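A223 penton protein C-terminal domain-containing protein (Sulfolobus turreted icosahedral virus, PDB 4IL7) is a structural protein of the viral capsid, probably part of the penton, here represented by its C-terminal domain. Local coordinates at residues Phe125-Thr129 with Gly130-Ile134. The protein carries 1 engineered substitution. Sequence-based numbering, arbitrary orientation. Where two conformers were deposited one is given.
Sequences FNLQT and GENKI
The side-chain amide of N132 joins the backbone of Q128 through two hydrogen bonds. Q128 N donates to N132 OD1 at 2.9 Å, nearly straight at 175°. N132 ND2 returns a bond to Q128 O at 2.8 Å, in the carbonyl plane of Q128. The amide bonds Q128 N and O much as the backbone of a neighbouring strand would, and both its ends hold it against rotation. CB of N132 already points at 125-129, and CG anti to the carbonyl carbon keeps the amide facing Q128. ND2 also donates to I101 O. Beside the pair, L127 CD2 packs on N132 CG at 3.6 Å, with the two side chains crossing at about a right angle. At the turn, one water donates to T129 O at 2.7 Å and to E131 O at 2.9 Å. G130 turns the chain with phi 84° and psi -153°, angles that glycine, having no CB, takes without strain. Farther out, I134 CD1 lies over one face of the F125 ring in a CH-pi contact, 4.0 Å from the centroid. I134 CG2 meets the far end of the ring at F125 CZ. This tight turn links one edge strand of each four-stranded antiparallel sheet of the partial jelly-roll sandwich, and the N132 amide bridges the two. Strand 121-128 pairs with 110-118, and 130-136 with 97-104. L127 reaches strand 141-147, and I134 rests on I101.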
loop_
_atom_site.group_PDB
_atom_site.type_symbol
_atom_site.label_atom_id
_atom_site.label_comp_id
_atom_site.label_asym_id
_atom_site.label_seq_id
_atom_site.Cartn_x
_atom_site.Cartn_y
_atom_site.Cartn_z
ATOM N N PHE A 125 2.180 -8.498 -3.070
ATOM C CA PHE A 125 0.821 -8.379 -3.633
ATOM C C PHE A 125 0.845 -7.575 -4.932
ATOM O O PHE A 125 1.462 -6.534 -5.044
ATOM C CB PHE A 125 -0.108 -7.651 -2.656
ATOM C CG PHE A 125 -0.262 -8.355 -1.366
ATOM C CD1 PHE A 125 0.592 -8.083 -0.295
ATOM C CD2 PHE A 125 -1.244 -9.317 -1.178
ATOM C CE1 PHE A 125 0.468 -8.721 0.900
ATOM C CE2 PHE A 125 -1.384 -9.968 0.064
ATOM C CZ PHE A 125 -0.501 -9.642 1.064
ATOM N N ASN A 126 0.060 -8.045 -5.878
ATOM C CA ASN A 126 -0.311 -7.278 -7.072
ATOM C C ASN A 126 -1.197 -6.080 -6.667
ATOM O O ASN A 126 -2.041 -6.168 -5.843
ATOM C CB ASN A 126 -1.115 -8.177 -8.004
ATOM C CG ASN A 126 -1.302 -7.529 -9.319
ATOM O OD1 ASN A 126 -0.380 -7.392 -10.068
ATOM N ND2 ASN A 126 -2.530 -7.171 -9.587
ATOM N N LEU A 127 -0.864 -4.974 -7.338
ATOM C CA LEU A 127 -1.701 -3.752 -7.243
ATOM C C LEU A 127 -2.340 -3.476 -8.598
ATOM O O LEU A 127 -1.747 -3.630 -9.622
ATOM C CB LEU A 127 -0.884 -2.541 -6.869
ATOM C CG LEU A 127 -0.252 -2.589 -5.482
ATOM C CD1 LEU A 127 0.680 -1.398 -5.307
ATOM C CD2 LEU A 127 -1.287 -2.621 -4.413
ATOM N N GLN A 128 -3.601 -3.027 -8.482
ATOM C CA GLN A 128 -4.368 -2.494 -9.614
ATOM C C GLN A 128 -4.659 -1.015 -9.275
ATOM O O GLN A 128 -4.662 -0.582 -8.152
ATOM C CB GLN A 128 -5.655 -3.318 -9.874
ATOM C CG GLN A 128 -5.350 -4.772 -10.121
ATOM C CD GLN A 128 -6.514 -5.575 -10.550
ATOM O OE1 GLN A 128 -7.579 -5.467 -9.982
ATOM N NE2 GLN A 128 -6.311 -6.423 -11.547
ATOM N N THR A 129 -5.103 -0.306 -10.323
ATOM C CA THR A 129 -5.639 1.008 -10.082
ATOM C C THR A 129 -6.900 0.909 -9.259
ATOM O O THR A 129 -7.627 -0.104 -9.309
ATOM C CB THR A 129 -5.908 1.769 -11.372
ATOM O OG1 THR A 129 -6.896 1.091 -12.158
ATOM C CG2 THR A 129 -4.662 1.966 -12.145
ATOM N N GLY A 130 -7.216 2.008 -8.566
ATOM C CA GLY A 130 -8.295 2.013 -7.639
ATOM C C GLY A 130 -7.900 1.473 -6.267
ATOM O O GLY A 130 -6.744 1.563 -5.896
ATOM N N GLU A 131 -8.856 0.913 -5.527
ATOM C CA GLU A 131 -8.617 0.436 -4.153
ATOM C C GLU A 131 -8.156 -1.026 -4.121
ATOM O O GLU A 131 -8.737 -1.941 -4.716
ATOM C CB GLU A 131 -9.834 0.613 -3.240
ATOM C CG GLU A 131 -10.125 2.061 -2.911
ATOM C CD GLU A 131 -11.260 2.215 -1.984
ATOM O OE1 GLU A 131 -11.784 1.202 -1.486
ATOM O OE2 GLU A 131 -11.609 3.363 -1.785
ATOM N N ASN A 132 -7.082 -1.202 -3.381
ATOM C CA ASN A 132 -6.469 -2.510 -3.127
ATOM C C ASN A 132 -6.574 -2.700 -1.629
ATOM O O ASN A 132 -6.104 -1.852 -0.877
ATOM C CB ASN A 132 -5.013 -2.529 -3.561
ATOM C CG ASN A 132 -4.823 -2.252 -5.009
ATOM O OD1 ASN A 132 -4.710 -3.137 -5.832
ATOM N ND2 ASN A 132 -4.764 -0.967 -5.387
ATOM N N LYS A 133 -7.196 -3.736 -1.138
ATOM C CA LYS A 133 -7.523 -3.925 0.289
ATOM C C LYS A 133 -6.853 -5.233 0.743
ATOM O O LYS A 133 -7.111 -6.318 0.174
ATOM C CB LYS A 133 -9.047 -4.020 0.396
ATOM C CG LYS A 133 -9.593 -4.185 1.782
ATOM C CD LYS A 133 -11.103 -3.915 1.762
ATOM C CE LYS A 133 -11.701 -4.076 3.139
ATOM N NZ LYS A 133 -13.161 -3.787 3.049
ATOM N N ILE A 134 -6.061 -5.128 1.806
ATOM C CA ILE A 134 -5.284 -6.223 2.362
ATOM C C ILE A 134 -5.453 -6.267 3.877
ATOM O O ILE A 134 -5.137 -5.340 4.579
ATOM C CB ILE A 134 -3.775 -6.055 2.041
ATOM C CG1 ILE A 134 -3.541 -5.858 0.524
ATOM C CG2 ILE A 134 -2.977 -7.222 2.571
ATOM C CD1 ILE A 134 -2.094 -5.466 0.137
HETATM O O HOH W 1 -8.833 -1.871 -7.611
#